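PDB 1UTY: Non-structural protein 2 from Bluetongue virus, which binds single-stranded RNA through the amino-terminal domain crystallised here, a piece of a longer orbivirus phosphoprotein. Local coordinates for the interface of chains A and B. Numbering follows the deposited sequence. Chains: chain A/B, Non-structural protein 2.

Contacts 1 and 2 belong to one two-fold interface between copies of the RNA-binding domain. Their C-alpha centres are about 43 Å apart because they lie on opposite hairpins: strands 102-110 and 113-123 receive the partner in both, from chain B in contact 1 and chain A in contact 2. The carboxy-terminal arm of the other chain lies against them, with its 148-157 stretch in contact 1 and its 135-142 stretch in contact 2. By symmetry the twin of contact 1 adjoins contact 2 on the chain A hairpin, residues 102-104 running into 105-107. Such reciprocal arm exchange probably stabilises the pair.

Contact 1: the interface of chains A and B. Residues chain A 148, 150, 152, 157; chain B 105-107, 116.
The ring of A:Tyr152 stands almost perpendicular, at 87°, to the carboxylate of B:Asp116, and its CE2 comes within 4.1 Å of OD2. At the ring's edge, in its plane, lies the hydroxyl OG of A:Ser150. The other flat group, the guanidinium of B:Arg107, receives the same carboxylate at its edge and in plane; NH1 and OD2 form a long salt bridge of 3.7 Å within chain B. This pairing probably helps to position the carboxylate. A:Ser150 OG, anti to its own nitrogen (chi1 -166°), gives OD1 of B:Asp116 a weak hydrogen bond across the interface and accepts one from the backbone N of A:Tyr152 at 3.2 Å, which ties the turn of the arm to the contact. The two methyls of A:Leu157 divide their work: CD1 packs on CB of B:Asp116 at 3.7 Å, CD2 on CA of B:Ala105 at 3.8 Å. The methyl of B:Ala105 also meets CB of A:Ser150. Beyond them, A:Met148 and B:Arg107 form an antiparallel beta bridge. A:Met148 N reaches B:Arg107 O at 3.0 Å in the carbonyl plane, whereas B:Arg107 N meets A:Met148 O at 2.9 Å from 53° above the methionine's own carbonyl plane. The short strand 148-149 thereby extends the partner's sheet beside strand 102-110, anchoring this part of the chain A arm on chain B, and probably helps to hold the two RNA-binding domains together.

Contact 2: the interface of chains A and B. Residues chain A 102-104, 121; chain B 135-136, 141-142.
B:Phe136 sets its ring against the hairpin strands 102-110 and 113-123 of chain A, in the RNA-binding domain of the orbivirus NS2 family. In a CH-pi contact, the methyl CG2 of A:Thr102 lies over one face of the phenyl ring, 3.9 Å from its centroid and displaced toward the rim. On the opposite face sits CD of B:Pro142, from the same chain, 3.7 Å above the plane and over its centre, which holds the ring between partner and own arm. A:Thr102 places that methyl anti to its backbone N while OG1 lies beside the N (chi1 -52°); the same methyl also touches CA of B:Asp135. The aromatic pair meets directly: A:Tyr121 crosses B:Phe136 at about a right angle, its CD2 3.7 Å from CZ of the phenyl ring. One face of the tyrosine ring carries CG of B:Pro142, offset toward the rim and 3.9 Å from CE2, so the proline packs beside B:Phe136 against the tyrosine, while its CD covers the phenyl ring. Among the sulfur and aliphatic contacts, CG of A:Met104, anti to the carbonyl carbon (chi1 -66°), lies against CD2 of B:Phe136 at 3.7 Å, and the sulfur SD is 4.1 Å from CD of B:Pro142. The methyl CE of B:Met141 reaches CB of A:Met104 at 4.1 Å, a looser contact at the margin.

Contact 1: the interface of chains A and B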
# COMPACT_ATOMS: atom_id res chain seq x y z
N MET A 148 -15.70 0.56 -21.32
CA MET A 148 -16.89 1.38 -21.50
C MET A 148 -17.55 1.65 -20.15
O MET A 148 -17.27 0.95 -19.17
CB MET A 148 -17.87 0.70 -22.45
CG MET A 148 -17.89 1.26 -23.87
SD MET A 148 -16.29 1.15 -24.73
CE MET A 148 -16.20 -0.62 -25.13
N SER A 150 -20.65 1.77 -17.47
CA SER A 150 -21.81 0.99 -17.05
C SER A 150 -22.95 1.93 -16.64
O SER A 150 -22.70 3.06 -16.20
CB SER A 150 -21.43 0.13 -15.84
OG SER A 150 -22.39 -0.87 -15.56
N TYR A 152 -24.79 0.83 -14.22
CA TYR A 152 -24.85 0.46 -12.81
C TYR A 152 -23.76 1.13 -11.96
O TYR A 152 -22.77 1.64 -12.48
CB TYR A 152 -24.79 -1.07 -12.65
CG TYR A 152 -25.98 -1.79 -13.25
CD1 TYR A 152 -27.18 -1.95 -12.53
CD2 TYR A 152 -25.92 -2.32 -14.54
CE1 TYR A 152 -28.28 -2.61 -13.09
CE2 TYR A 152 -27.01 -2.98 -15.10
CZ TYR A 152 -28.19 -3.13 -14.38
OH TYR A 152 -29.26 -3.78 -14.95
N LEU A 157 -23.85 -3.09 -9.07
CA LEU A 157 -23.38 -4.17 -9.95
C LEU A 157 -23.18 -5.48 -9.19
O LEU A 157 -23.43 -6.57 -9.73
CB LEU A 157 -22.09 -3.76 -10.69
CG LEU A 157 -21.45 -4.69 -11.73
CD1 LEU A 157 -22.42 -5.11 -12.85
CD2 LEU A 157 -20.20 -4.03 -12.32
N ALA B 105 -17.39 -0.04 -11.91
CA ALA B 105 -18.40 -0.66 -12.75
C ALA B 105 -18.06 -0.28 -14.18
O ALA B 105 -17.92 0.90 -14.49
CB ALA B 105 -19.79 -0.19 -12.37
N THR B 106 -17.89 -1.30 -15.02
CA THR B 106 -17.58 -1.10 -16.43
C THR B 106 -18.45 -1.99 -17.32
O THR B 106 -19.15 -2.88 -16.85
CB THR B 106 -16.11 -1.47 -16.70
OG1 THR B 106 -15.93 -2.87 -16.50
CG2 THR B 106 -15.17 -0.83 -15.70
N ARG B 107 -18.38 -1.72 -18.62
CA ARG B 107 -18.76 -2.71 -19.63
C ARG B 107 -17.52 -3.11 -20.39
O ARG B 107 -16.75 -2.26 -20.84
CB ARG B 107 -19.84 -2.19 -20.56
CG ARG B 107 -21.23 -2.49 -20.04
CD ARG B 107 -22.35 -1.79 -20.79
NE ARG B 107 -22.72 -2.45 -22.04
CZ ARG B 107 -23.26 -3.67 -22.15
NH1 ARG B 107 -23.49 -4.41 -21.07
NH2 ARG B 107 -23.57 -4.15 -23.34
N ASP B 116 -21.28 -6.87 -18.30
CA ASP B 116 -21.15 -5.99 -17.15
C ASP B 116 -20.12 -6.58 -16.20
O ASP B 116 -20.21 -7.76 -15.84
CB ASP B 116 -22.49 -5.82 -16.45
CG ASP B 116 -23.38 -4.83 -17.16
OD1 ASP B 116 -22.94 -3.67 -17.36
OD2 ASP B 116 -24.52 -5.11 -17.57

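Contact 2: the interface of chains A and B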
# COMPACT_ATOMS: atom_id res chain seq x y z
N THR A 102 9.27 -0.86 6.77
CA THR A 102 10.67 -1.25 6.69
C THR A 102 11.10 -1.59 8.11
O THR A 102 11.15 -0.71 8.95
CB THR A 102 11.55 -0.12 6.11
OG1 THR A 102 10.99 0.35 4.88
CG2 THR A 102 12.91 -0.66 5.71
N PRO A 103 11.36 -2.86 8.39
CA PRO A 103 11.79 -3.27 9.73
C PRO A 103 13.13 -2.62 10.13
O PRO A 103 13.96 -2.34 9.28
CB PRO A 103 11.93 -4.79 9.61
CG PRO A 103 12.02 -5.07 8.15
CD PRO A 103 11.23 -4.00 7.47
N MET A 104 13.30 -2.37 11.42
CA MET A 104 14.52 -1.77 11.93
C MET A 104 14.98 -2.56 13.12
O MET A 104 14.18 -2.88 14.00
CB MET A 104 14.28 -0.33 12.40
CG MET A 104 13.91 0.64 11.30
SD MET A 104 13.87 2.34 11.88
CE MET A 104 12.63 2.24 13.21
N TYR A 121 9.29 0.60 10.71
CA TYR A 121 9.26 2.00 10.29
C TYR A 121 8.37 2.24 9.07
O TYR A 121 8.53 1.57 8.04
CB TYR A 121 10.68 2.54 10.03
CG TYR A 121 10.66 4.02 9.71
CD1 TYR A 121 10.32 4.97 10.68
CD2 TYR A 121 10.93 4.48 8.42
CE1 TYR A 121 10.27 6.33 10.38
CE2 TYR A 121 10.90 5.83 8.12
CZ TYR A 121 10.57 6.75 9.10
OH TYR A 121 10.53 8.10 8.78
N ASP B 135 15.42 -2.75 3.46
CA ASP B 135 16.00 -2.48 4.77
C ASP B 135 16.79 -1.18 4.78
O ASP B 135 16.84 -0.46 3.79
CB ASP B 135 16.84 -3.66 5.29
CG ASP B 135 17.86 -4.17 4.28
OD1 ASP B 135 18.78 -3.42 3.89
OD2 ASP B 135 17.82 -5.33 3.85
N PHE B 136 17.41 -0.86 5.91
CA PHE B 136 18.16 0.38 6.01
C PHE B 136 19.66 0.13 6.09
O PHE B 136 20.13 -0.55 7.00
CB PHE B 136 17.70 1.20 7.21
CG PHE B 136 16.33 1.79 7.04
CD1 PHE B 136 16.05 2.66 5.98
CD2 PHE B 136 15.31 1.49 7.95
CE1 PHE B 136 14.79 3.20 5.82
CE2 PHE B 136 14.05 2.05 7.81
CZ PHE B 136 13.78 2.90 6.74
N MET B 141 19.57 5.08 7.81
CA MET B 141 18.84 4.74 9.03
C MET B 141 18.23 6.00 9.67
O MET B 141 18.96 6.93 10.04
CB MET B 141 19.77 4.01 10.01
CG MET B 141 19.05 3.30 11.17
SD MET B 141 18.74 1.50 10.95
CE MET B 141 18.10 1.11 12.66
N PRO B 142 16.89 6.05 9.77
CA PRO B 142 16.19 7.24 10.26
C PRO B 142 16.47 7.47 11.73
O PRO B 142 16.59 6.51 12.49
CB PRO B 142 14.71 6.89 10.07
CG PRO B 142 14.68 5.69 9.20
CD PRO B 142 15.96 4.96 9.44